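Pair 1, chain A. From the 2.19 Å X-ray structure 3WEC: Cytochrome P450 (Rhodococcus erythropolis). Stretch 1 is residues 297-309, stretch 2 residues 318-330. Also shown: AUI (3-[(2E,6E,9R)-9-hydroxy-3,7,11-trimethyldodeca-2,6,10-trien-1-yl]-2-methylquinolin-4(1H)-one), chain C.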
# COMPACT_ATOMS: atom_id res chain seq x y z
N GLU A 297 -12.65 -0.65 1.90
CA GLU A 297 -12.03 -0.81 0.60
C GLU A 297 -10.51 -0.60 0.71
O GLU A 297 -10.01 0.44 0.30
CB GLU A 297 -12.63 0.16 -0.44
CG GLU A 297 -14.04 -0.18 -0.93
CD GLU A 297 -14.09 -1.24 -2.01
OE1 GLU A 297 -13.05 -1.89 -2.27
OE2 GLU A 297 -15.18 -1.47 -2.58
N PRO A 298 -9.79 -1.59 1.25
CA PRO A 298 -8.35 -1.41 1.49
C PRO A 298 -7.60 -1.41 0.19
O PRO A 298 -8.07 -2.00 -0.78
CB PRO A 298 -7.98 -2.63 2.36
CG PRO A 298 -9.25 -3.43 2.55
CD PRO A 298 -10.23 -2.98 1.51
N PRO A 299 -6.46 -0.69 0.11
CA PRO A 299 -5.80 -0.67 -1.21
C PRO A 299 -5.01 -1.97 -1.45
O PRO A 299 -4.83 -2.39 -2.62
CB PRO A 299 -4.88 0.56 -1.12
CG PRO A 299 -4.58 0.67 0.35
CD PRO A 299 -5.80 0.20 1.09
N ALA A 300 -4.56 -2.60 -0.36
CA ALA A 300 -3.93 -3.90 -0.43
C ALA A 300 -4.86 -4.96 0.17
O ALA A 300 -5.15 -4.92 1.35
CB ALA A 300 -2.59 -3.90 0.30
N HIS A 301 -5.31 -5.90 -0.66
CA HIS A 301 -6.16 -7.03 -0.19
C HIS A 301 -5.38 -8.13 0.47
O HIS A 301 -5.95 -8.93 1.22
CB HIS A 301 -7.07 -7.56 -1.33
CG HIS A 301 -8.32 -6.74 -1.53
ND1 HIS A 301 -9.52 -7.29 -1.84
CD2 HIS A 301 -8.54 -5.35 -1.44
CE1 HIS A 301 -10.45 -6.31 -1.94
NE2 HIS A 301 -9.84 -5.12 -1.71
N GLU A 302 -4.08 -8.20 0.17
CA GLU A 302 -3.17 -9.12 0.88
C GLU A 302 -1.82 -8.60 1.40
O GLU A 302 -1.21 -7.68 0.83
CB GLU A 302 -2.93 -10.38 0.08
CG GLU A 302 -2.64 -10.19 -1.39
CD GLU A 302 -2.85 -11.50 -2.13
OE1 GLU A 302 -3.79 -12.24 -1.76
OE2 GLU A 302 -2.07 -11.82 -3.05
N ALA A 303 -1.42 -9.18 2.53
CA ALA A 303 -0.07 -9.09 3.08
C ALA A 303 0.54 -10.51 2.97
O ALA A 303 -0.20 -11.50 2.96
CB ALA A 303 -0.13 -8.67 4.54
N GLY A 304 1.87 -10.63 2.87
CA GLY A 304 2.49 -11.95 2.71
C GLY A 304 3.38 -12.36 3.88
O GLY A 304 4.04 -11.51 4.47
N ARG A 305 3.38 -13.65 4.21
CA ARG A 305 4.30 -14.19 5.21
C ARG A 305 4.92 -15.50 4.76
O ARG A 305 4.40 -16.18 3.87
CB ARG A 305 3.64 -14.42 6.58
CG ARG A 305 3.28 -13.18 7.37
CD ARG A 305 4.47 -12.28 7.65
NE ARG A 305 4.08 -11.14 8.49
CZ ARG A 305 3.61 -9.98 8.03
NH1 ARG A 305 3.44 -9.75 6.72
NH2 ARG A 305 3.30 -9.03 8.91
N ILE A 306 6.06 -15.81 5.38
CA ILE A 306 6.75 -17.06 5.22
C ILE A 306 6.84 -17.62 6.63
O ILE A 306 7.27 -16.90 7.55
CB ILE A 306 8.18 -16.87 4.66
CG1 ILE A 306 8.19 -15.96 3.41
CG2 ILE A 306 8.85 -18.22 4.41
CD1 ILE A 306 7.49 -16.54 2.19
N ALA A 307 6.41 -18.86 6.81
CA ALA A 307 6.61 -19.56 8.07
C ALA A 307 8.10 -19.86 8.26
O ALA A 307 8.76 -20.42 7.37
CB ALA A 307 5.79 -20.85 8.12
N LEU A 308 8.62 -19.48 9.42
CA LEU A 308 10.00 -19.73 9.78
C LEU A 308 10.10 -21.04 10.54
O LEU A 308 11.19 -21.47 10.94
CB LEU A 308 10.54 -18.59 10.63
CG LEU A 308 10.61 -17.22 9.94
CD1 LEU A 308 10.37 -16.13 10.98
CD2 LEU A 308 11.94 -17.04 9.20
N GLU A 309 8.94 -21.67 10.73
CA GLU A 309 8.79 -22.84 11.60
C GLU A 309 7.46 -23.55 11.30
O GLU A 309 6.43 -22.88 11.07
CB GLU A 309 8.82 -22.41 13.07
CG GLU A 309 9.16 -23.50 14.08
CD GLU A 309 10.56 -23.36 14.65
OE1 GLU A 309 11.02 -22.21 14.80
OE2 GLU A 309 11.17 -24.40 14.98
N ILE A 318 0.92 -25.94 8.54
CA ILE A 318 1.83 -25.18 7.67
C ILE A 318 3.30 -25.55 7.89
O ILE A 318 3.77 -25.68 9.02
CB ILE A 318 1.57 -23.67 7.78
CG1 ILE A 318 0.27 -23.32 7.05
CG2 ILE A 318 2.69 -22.85 7.16
CD1 ILE A 318 -0.94 -23.17 7.96
N THR A 319 4.00 -25.73 6.77
CA THR A 319 5.31 -26.36 6.74
C THR A 319 6.38 -25.29 6.54
O THR A 319 6.23 -24.43 5.68
CB THR A 319 5.38 -27.38 5.58
OG1 THR A 319 4.37 -28.39 5.76
CG2 THR A 319 6.75 -28.02 5.49
N LYS A 320 7.46 -25.36 7.31
CA LYS A 320 8.59 -24.42 7.23
C LYS A 320 8.86 -23.97 5.79
O LYS A 320 9.12 -24.79 4.90
CB LYS A 320 9.85 -25.06 7.81
CG LYS A 320 10.64 -24.14 8.72
CD LYS A 320 12.15 -24.34 8.58
CE LYS A 320 12.71 -23.27 7.64
NZ LYS A 320 14.20 -23.32 7.58
N GLY A 321 8.78 -22.66 5.55
CA GLY A 321 9.04 -22.16 4.21
C GLY A 321 7.81 -22.07 3.31
O GLY A 321 7.93 -21.69 2.13
N ASP A 322 6.64 -22.40 3.84
CA ASP A 322 5.41 -22.17 3.08
C ASP A 322 5.10 -20.68 3.08
O ASP A 322 5.31 -19.99 4.08
CB ASP A 322 4.22 -22.93 3.67
CG ASP A 322 4.16 -24.41 3.25
OD1 ASP A 322 5.18 -25.00 2.80
OD2 ASP A 322 3.07 -25.00 3.41
N ALA A 323 4.61 -20.20 1.94
CA ALA A 323 4.09 -18.84 1.79
C ALA A 323 2.63 -18.79 2.25
O ALA A 323 1.86 -19.72 2.01
CB ALA A 323 4.20 -18.40 0.34
N VAL A 324 2.28 -17.72 2.94
CA VAL A 324 0.95 -17.52 3.49
C VAL A 324 0.49 -16.13 3.05
O VAL A 324 1.17 -15.12 3.29
CB VAL A 324 0.95 -17.60 5.03
CG1 VAL A 324 -0.40 -17.19 5.61
CG2 VAL A 324 1.33 -19.00 5.49
N MET A 325 -0.65 -16.12 2.39
CA MET A 325 -1.28 -14.94 1.88
C MET A 325 -2.33 -14.51 2.89
O MET A 325 -3.31 -15.23 3.10
CB MET A 325 -1.97 -15.33 0.58
CG MET A 325 -1.73 -14.39 -0.56
SD MET A 325 0.01 -14.46 -1.02
CE MET A 325 -0.20 -15.46 -2.50
N VAL A 326 -2.15 -13.37 3.52
CA VAL A 326 -3.11 -12.95 4.54
C VAL A 326 -4.14 -12.00 3.94
O VAL A 326 -3.77 -10.90 3.52
CB VAL A 326 -2.39 -12.29 5.74
CG1 VAL A 326 -3.40 -11.69 6.70
CG2 VAL A 326 -1.52 -13.30 6.45
N LEU A 327 -5.41 -12.40 3.89
CA LEU A 327 -6.45 -11.57 3.26
C LEU A 327 -6.98 -10.47 4.16
O LEU A 327 -8.03 -10.62 4.79
CB LEU A 327 -7.64 -12.41 2.79
CG LEU A 327 -7.77 -12.92 1.35
CD1 LEU A 327 -6.45 -13.10 0.60
CD2 LEU A 327 -8.55 -14.22 1.41
N LEU A 328 -6.23 -9.38 4.23
CA LEU A 328 -6.60 -8.19 4.97
C LEU A 328 -8.02 -7.74 4.67
O LEU A 328 -8.77 -7.38 5.60
CB LEU A 328 -5.62 -7.07 4.63
CG LEU A 328 -4.10 -7.31 4.65
CD1 LEU A 328 -3.43 -6.02 4.25
CD2 LEU A 328 -3.61 -7.71 6.03
N ALA A 329 -8.40 -7.76 3.39
CA ALA A 329 -9.69 -7.29 2.91
C ALA A 329 -10.85 -8.15 3.47
O ALA A 329 -11.89 -7.61 3.89
CB ALA A 329 -9.72 -7.26 1.38
N SER A 330 -10.64 -9.47 3.50
CA SER A 330 -11.58 -10.42 4.10
C SER A 330 -11.74 -10.24 5.63
O SER A 330 -12.85 -10.00 6.11
CB SER A 330 -11.14 -11.84 3.77
OG SER A 330 -12.14 -12.74 4.11
O13 AUI C . 4.54 -6.23 2.09
C1 AUI C . 4.16 -5.06 1.88
C4 AUI C . 5.16 -3.98 1.88
C5 AUI C . 6.51 -4.25 2.10
C6 AUI C . 7.44 -3.22 2.08
C7 AUI C . 6.97 -1.92 1.82
C8 AUI C . 5.63 -1.60 1.59
C9 AUI C . 4.67 -2.60 1.60
N10 AUI C . 3.35 -2.32 1.34
C3 AUI C . 2.38 -3.25 1.34
C11 AUI C . 0.94 -2.88 1.05
C2 AUI C . 2.73 -4.69 1.61
C12 AUI C . 1.66 -5.74 1.58
C14 AUI C . 1.15 -5.88 0.14
C15 AUI C . 1.72 -6.10 -1.07
C26 AUI C . 3.21 -6.24 -1.35
C16 AUI C . 0.74 -6.14 -2.22
C17 AUI C . 0.64 -7.45 -3.00
C18 AUI C . 1.80 -8.37 -2.79
C19 AUI C . 1.85 -9.68 -3.13
C27 AUI C . 0.76 -10.43 -3.84
C20 AUI C . 3.14 -10.42 -2.83
C21 AUI C . 3.25 -11.00 -1.41
O28 AUI C . 4.60 -11.42 -1.27
C22 AUI C . 3.01 -10.04 -0.26
C23 AUI C . 3.94 -9.43 0.52
C24 AUI C . 3.42 -8.56 1.61
C25 AUI C . 5.46 -9.51 0.42

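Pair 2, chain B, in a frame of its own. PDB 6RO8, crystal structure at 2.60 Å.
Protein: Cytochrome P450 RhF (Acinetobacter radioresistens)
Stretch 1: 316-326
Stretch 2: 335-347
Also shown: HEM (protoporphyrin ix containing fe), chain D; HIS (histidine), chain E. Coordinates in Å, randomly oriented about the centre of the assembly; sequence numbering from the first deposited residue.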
# COMPACT_ATOMS: atom_id res chain seq x y z
N SER B 316 -5.58 -1.64 1.89
CA SER B 316 -4.26 -1.92 2.43
C SER B 316 -3.43 -0.67 2.64
O SER B 316 -2.48 -0.71 3.43
CB SER B 316 -3.50 -2.87 1.50
OG SER B 316 -3.56 -2.41 0.16
N VAL B 317 -3.74 0.43 1.96
CA VAL B 317 -3.22 1.75 2.30
C VAL B 317 -4.30 2.50 3.06
O VAL B 317 -5.39 2.76 2.52
CB VAL B 317 -2.77 2.52 1.05
CG1 VAL B 317 -2.31 3.93 1.45
CG2 VAL B 317 -1.66 1.77 0.33
N VAL B 318 -4.02 2.87 4.30
CA VAL B 318 -4.98 3.56 5.15
C VAL B 318 -4.64 5.03 5.36
O VAL B 318 -5.50 5.78 5.83
CB VAL B 318 -5.12 2.87 6.52
CG1 VAL B 318 -5.78 1.47 6.36
CG2 VAL B 318 -3.76 2.76 7.20
N ALA B 319 -3.41 5.45 5.04
CA ALA B 319 -2.98 6.84 5.20
C ALA B 319 -1.78 7.10 4.30
O ALA B 319 -0.82 6.33 4.33
CB ALA B 319 -2.62 7.14 6.65
N TRP B 320 -1.82 8.17 3.52
CA TRP B 320 -0.71 8.59 2.69
C TRP B 320 -0.35 10.04 3.06
O TRP B 320 -1.05 10.69 3.85
CB TRP B 320 -1.06 8.43 1.20
CG TRP B 320 0.10 8.06 0.33
CD1 TRP B 320 0.56 8.75 -0.76
CD2 TRP B 320 0.97 6.92 0.48
NE1 TRP B 320 1.66 8.12 -1.30
CE2 TRP B 320 1.93 7.00 -0.57
CE3 TRP B 320 1.04 5.86 1.39
CZ2 TRP B 320 2.94 6.04 -0.74
CZ3 TRP B 320 2.06 4.92 1.23
CH2 TRP B 320 2.99 5.01 0.17
N ARG B 321 0.74 10.56 2.50
CA ARG B 321 1.31 11.79 3.03
C ARG B 321 1.57 12.83 1.94
O ARG B 321 1.83 12.50 0.77
CB ARG B 321 2.61 11.50 3.77
CG ARG B 321 2.45 10.64 5.01
CD ARG B 321 3.80 10.43 5.68
NE ARG B 321 4.59 9.44 4.96
CZ ARG B 321 5.88 9.20 5.18
NH1 ARG B 321 6.57 9.90 6.11
NH2 ARG B 321 6.48 8.25 4.46
N ARG B 322 1.48 14.09 2.35
CA ARG B 322 1.79 15.21 1.48
C ARG B 322 2.60 16.22 2.27
O ARG B 322 2.55 16.25 3.51
CB ARG B 322 0.51 15.87 0.91
CG ARG B 322 -0.16 15.08 -0.18
CD ARG B 322 0.81 14.81 -1.31
NE ARG B 322 0.17 14.22 -2.48
CZ ARG B 322 0.30 12.94 -2.83
NH1 ARG B 322 1.03 12.11 -2.10
NH2 ARG B 322 -0.30 12.50 -3.93
N GLN B 323 3.35 17.06 1.56
CA GLN B 323 4.06 18.17 2.18
C GLN B 323 3.64 19.46 1.49
O GLN B 323 3.51 19.50 0.27
CB GLN B 323 5.57 18.03 2.11
CG GLN B 323 6.25 18.91 3.14
CD GLN B 323 7.74 18.67 3.27
OE1 GLN B 323 8.17 17.60 3.70
NE2 GLN B 323 8.53 19.67 2.90
N VAL B 324 3.45 20.50 2.28
CA VAL B 324 2.95 21.78 1.78
C VAL B 324 4.13 22.63 1.32
O VAL B 324 5.14 22.78 2.04
CB VAL B 324 2.12 22.48 2.87
CG1 VAL B 324 1.66 23.86 2.43
CG2 VAL B 324 0.92 21.59 3.26
N THR B 325 4.02 23.18 0.11
CA THR B 325 5.10 23.91 -0.54
C THR B 325 4.92 25.42 -0.52
O THR B 325 5.91 26.15 -0.59
CB THR B 325 5.23 23.44 -1.99
OG1 THR B 325 3.95 23.55 -2.63
CG2 THR B 325 5.69 21.98 -2.05
N THR B 326 3.68 25.91 -0.48
CA THR B 326 3.40 27.32 -0.23
C THR B 326 2.21 27.38 0.71
O THR B 326 1.43 26.44 0.80
CB THR B 326 3.08 28.09 -1.52
OG1 THR B 326 2.90 29.49 -1.22
CG2 THR B 326 1.83 27.52 -2.17
N PHE B 335 -2.25 26.21 6.01
CA PHE B 335 -1.04 25.40 6.13
C PHE B 335 0.18 26.24 5.78
O PHE B 335 0.15 27.00 4.81
CB PHE B 335 -1.08 24.17 5.20
CG PHE B 335 -2.21 23.22 5.48
CD1 PHE B 335 -2.45 22.73 6.76
CD2 PHE B 335 -3.01 22.78 4.44
CE1 PHE B 335 -3.49 21.86 7.00
CE2 PHE B 335 -4.05 21.90 4.66
CZ PHE B 335 -4.29 21.43 5.95
N ARG B 336 1.25 26.08 6.54
CA ARG B 336 2.49 26.78 6.24
C ARG B 336 3.36 25.93 5.34
O ARG B 336 3.35 24.69 5.42
CB ARG B 336 3.25 27.12 7.54
CG ARG B 336 4.68 27.70 7.37
CD ARG B 336 4.78 28.93 6.43
NE ARG B 336 5.92 28.85 5.51
CZ ARG B 336 7.17 29.21 5.79
NH1 ARG B 336 7.48 29.73 6.98
NH2 ARG B 336 8.13 29.08 4.87
N LYS B 337 4.07 26.59 4.43
CA LYS B 337 5.12 25.96 3.64
C LYS B 337 5.97 25.06 4.53
O LYS B 337 6.55 25.51 5.53
CB LYS B 337 5.99 27.05 3.00
CG LYS B 337 7.21 26.61 2.21
CD LYS B 337 7.68 27.80 1.39
CE LYS B 337 9.15 27.73 1.02
NZ LYS B 337 9.62 26.33 1.13
N GLY B 338 5.99 23.76 4.21
CA GLY B 338 6.70 22.79 5.01
C GLY B 338 5.84 21.98 5.97
O GLY B 338 6.36 21.03 6.58
N ASP B 339 4.57 22.33 6.14
CA ASP B 339 3.68 21.50 6.94
C ASP B 339 3.53 20.13 6.30
O ASP B 339 3.36 20.02 5.08
CB ASP B 339 2.30 22.15 7.06
CG ASP B 339 2.22 23.18 8.15
OD1 ASP B 339 3.10 23.17 9.04
OD2 ASP B 339 1.29 24.00 8.11
N LYS B 340 3.56 19.09 7.13
CA LYS B 340 3.36 17.73 6.67
C LYS B 340 1.93 17.29 6.96
O LYS B 340 1.40 17.56 8.05
CB LYS B 340 4.36 16.79 7.32
CG LYS B 340 5.80 17.15 6.95
CD LYS B 340 6.81 16.30 7.68
CE LYS B 340 8.19 16.97 7.67
NZ LYS B 340 8.91 16.74 6.40
N LEU B 341 1.31 16.62 5.99
CA LEU B 341 -0.09 16.20 6.07
C LEU B 341 -0.20 14.69 5.97
O LEU B 341 0.43 14.06 5.10
CB LEU B 341 -0.90 16.85 4.94
CG LEU B 341 -0.62 18.32 4.61
CD1 LEU B 341 -1.62 18.80 3.56
CD2 LEU B 341 -0.74 19.16 5.85
N PHE B 342 -1.00 14.10 6.85
CA PHE B 342 -1.49 12.73 6.69
C PHE B 342 -2.86 12.77 6.04
O PHE B 342 -3.80 13.35 6.60
CB PHE B 342 -1.57 12.00 8.03
CG PHE B 342 -0.39 11.13 8.30
CD1 PHE B 342 -0.09 10.08 7.44
CD2 PHE B 342 0.44 11.37 9.37
CE1 PHE B 342 1.02 9.28 7.67
CE2 PHE B 342 1.55 10.59 9.60
CZ PHE B 342 1.84 9.54 8.75
N LEU B 343 -2.96 12.20 4.85
CA LEU B 343 -4.24 12.03 4.17
C LEU B 343 -4.78 10.67 4.58
O LEU B 343 -4.35 9.65 4.02
CB LEU B 343 -4.07 12.12 2.66
CG LEU B 343 -3.89 13.48 1.99
CD1 LEU B 343 -2.75 14.29 2.58
CD2 LEU B 343 -3.72 13.32 0.47
N VAL B 344 -5.70 10.61 5.54
CA VAL B 344 -6.11 9.31 6.09
C VAL B 344 -7.22 8.75 5.20
O VAL B 344 -8.41 8.91 5.47
CB VAL B 344 -6.53 9.40 7.55
CG1 VAL B 344 -6.83 8.00 8.08
CG2 VAL B 344 -5.44 10.01 8.34
N SER B 345 -6.81 8.03 4.15
CA SER B 345 -7.76 7.55 3.15
C SER B 345 -8.73 6.51 3.71
O SER B 345 -9.88 6.45 3.25
CB SER B 345 -7.01 6.97 1.95
OG SER B 345 -5.87 6.26 2.38
N ALA B 346 -8.31 5.69 4.68
CA ALA B 346 -9.28 4.86 5.39
C ALA B 346 -10.41 5.70 5.96
O ALA B 346 -11.59 5.32 5.89
CB ALA B 346 -8.59 4.08 6.50
N SER B 347 -10.08 6.87 6.52
CA SER B 347 -11.10 7.74 7.09
C SER B 347 -11.98 8.33 6.01
O SER B 347 -13.20 8.43 6.17
CB SER B 347 -10.42 8.86 7.89
OG SER B 347 -11.39 9.78 8.34
CHA HEM D . 0.98 4.89 -6.34
CHB HEM D . -1.76 2.16 -3.38
CHC HEM D . -0.46 -1.90 -5.76
CHD HEM D . 2.62 0.81 -8.36
C1A HEM D . 0.14 4.52 -5.32
C2A HEM D . -0.47 5.38 -4.32
C3A HEM D . -1.22 4.64 -3.51
C4A HEM D . -1.12 3.25 -3.95
CMA HEM D . -2.03 5.18 -2.32
CAA HEM D . -0.29 6.92 -4.21
CBA HEM D . -1.50 7.55 -4.87
CGA HEM D . -1.40 9.05 -4.90
O1A HEM D . -0.40 9.60 -4.38
O2A HEM D . -2.33 9.68 -5.46
C1B HEM D . -1.72 0.86 -3.82
C2B HEM D . -2.57 -0.22 -3.34
C3B HEM D . -2.20 -1.35 -3.99
C4B HEM D . -1.11 -1.02 -4.90
CMB HEM D . -3.68 -0.02 -2.27
CAB HEM D . -2.78 -2.78 -3.89
CBB HEM D . -3.92 -3.11 -3.27
C1C HEM D . 0.49 -1.53 -6.68
C2C HEM D . 1.22 -2.38 -7.60
C3C HEM D . 2.06 -1.60 -8.31
C4C HEM D . 1.90 -0.25 -7.87
CMC HEM D . 1.01 -3.91 -7.70
CAC HEM D . 3.09 -1.94 -9.43
CBC HEM D . 3.31 -3.18 -9.86
C1D HEM D . 2.47 2.14 -8.04
C2D HEM D . 3.23 3.23 -8.60
C3D HEM D . 2.78 4.35 -8.06
C4D HEM D . 1.71 4.02 -7.12
CMD HEM D . 4.36 3.13 -9.64
CAD HEM D . 3.34 5.76 -8.37
CBD HEM D . 2.65 6.40 -9.57
CGD HEM D . 2.90 7.89 -9.53
O1D HEM D . 3.60 8.36 -8.61
O2D HEM D . 2.39 8.63 -10.42
NA HEM D . -0.28 3.23 -5.04
NB HEM D . -0.85 0.33 -4.76
NC HEM D . 0.94 -0.23 -6.87
ND HEM D . 1.55 2.65 -7.14
FE HEM D . 0.35 1.47 -5.97
N HIS E . 4.56 1.46 -1.14
CA HIS E . 3.16 1.74 -1.44
C HIS E . 2.48 0.55 -2.09
O HIS E . 1.32 0.65 -2.52
CB HIS E . 3.04 2.97 -2.34
CG HIS E . 4.08 3.03 -3.42
ND1 HIS E . 3.77 3.22 -4.75
CD2 HIS E . 5.43 2.93 -3.36
CE1 HIS E . 4.88 3.23 -5.46
NE2 HIS E . 5.90 3.06 -4.64
OXT HIS E . 3.07 -0.53 -2.20
O HOH W 1 2.11 1.40 -4.49

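Two antiparallel strands joined by a regular ladder of backbone hydrogen bonds can keep almost the same geometry while the side chains on them differ. In pair 1, strands 303-307 and 323-326 run at 151°; in pair 2, strands 320-324 and 340-343 run at 152°. The axes approach to 4.6 Å in both, and 14 central residues superpose with an RMSD of 0.4 Å. The ladders match rung for rung. A303(A) pairs with V326(A) as W320(B) does with L343(B), and R305(A) pairs with V324(A) as R322(B) does with L341(B), each through two N-H...O bonds. Both pairs have the same type II turn, closed by D322(A) N to T319(A) O and by D339(B) N to R336(B) O, 2.8 Å each; across to the partner strand, G321(A) N donates to A307(A) O at 2.9 Å and G338(B) N to V324(B) O at 2.5 Å. Both glycines have positive phi, where a CB would be jammed against the preceding carbonyl O.

The closest side-chain match is the arginine, with side-chain centres 0.2 Å apart. R305(A) and R322(B) share m, m, t for chi1 to chi3, and each folds back on its own strand, R305(A) NH1 bonding G304(A) O at 2.9 Å and R322(B) NH1 bonding R321(B) O at 3.0 Å. In pair 2, R322(B) NH2 also donates to HEM O1A at 2.9 Å; R305(A) NH2 is likewise hydrogen-bonded, elsewhere in the structure.

At other positions the bulk differs. G304(A) leaves its side of the sheet to the ligand: an ideal CB there would lie 2.6 Å from AUI C22. Its match, R321(B), instead brings its aliphatic part against the F342(B) ring, R321(B) CG lying 3.3 Å from F342(B) CE1. At the next position on that face, I306(A) meets A323(A) through an apolar contact, CD1 to CB at 4.2 Å, whereas Q323(B) and K340(B) extend into a polar one, K340(B) NZ donating to Q323(B) OE1 at 2.9 Å. On the opposite face, the small A303(A) reaches L328(A), CB to CD2 at 3.9 Å; the matching W320(B) carries a large ring with HEM CMA over one face.

Near the turn, A307(A) CB contacts I318(A) CG2 at 3.8 Å. The larger V324(B) makes apolar contact with two side chains, its CG2 lying 3.8 Å from both F335(B) CB and L341(B) CD1, and buries more area than A307(A).

At the helix start, the same alanine position receives different partners. A329(A) CB sits over the H301(A) ring, 3.3 Å from its centroid, while A346(B) CB packs against V318(B) CB at 3.7 Å. The backbone fixes where side chains begin; their size and chemistry determine how the space beyond is filled.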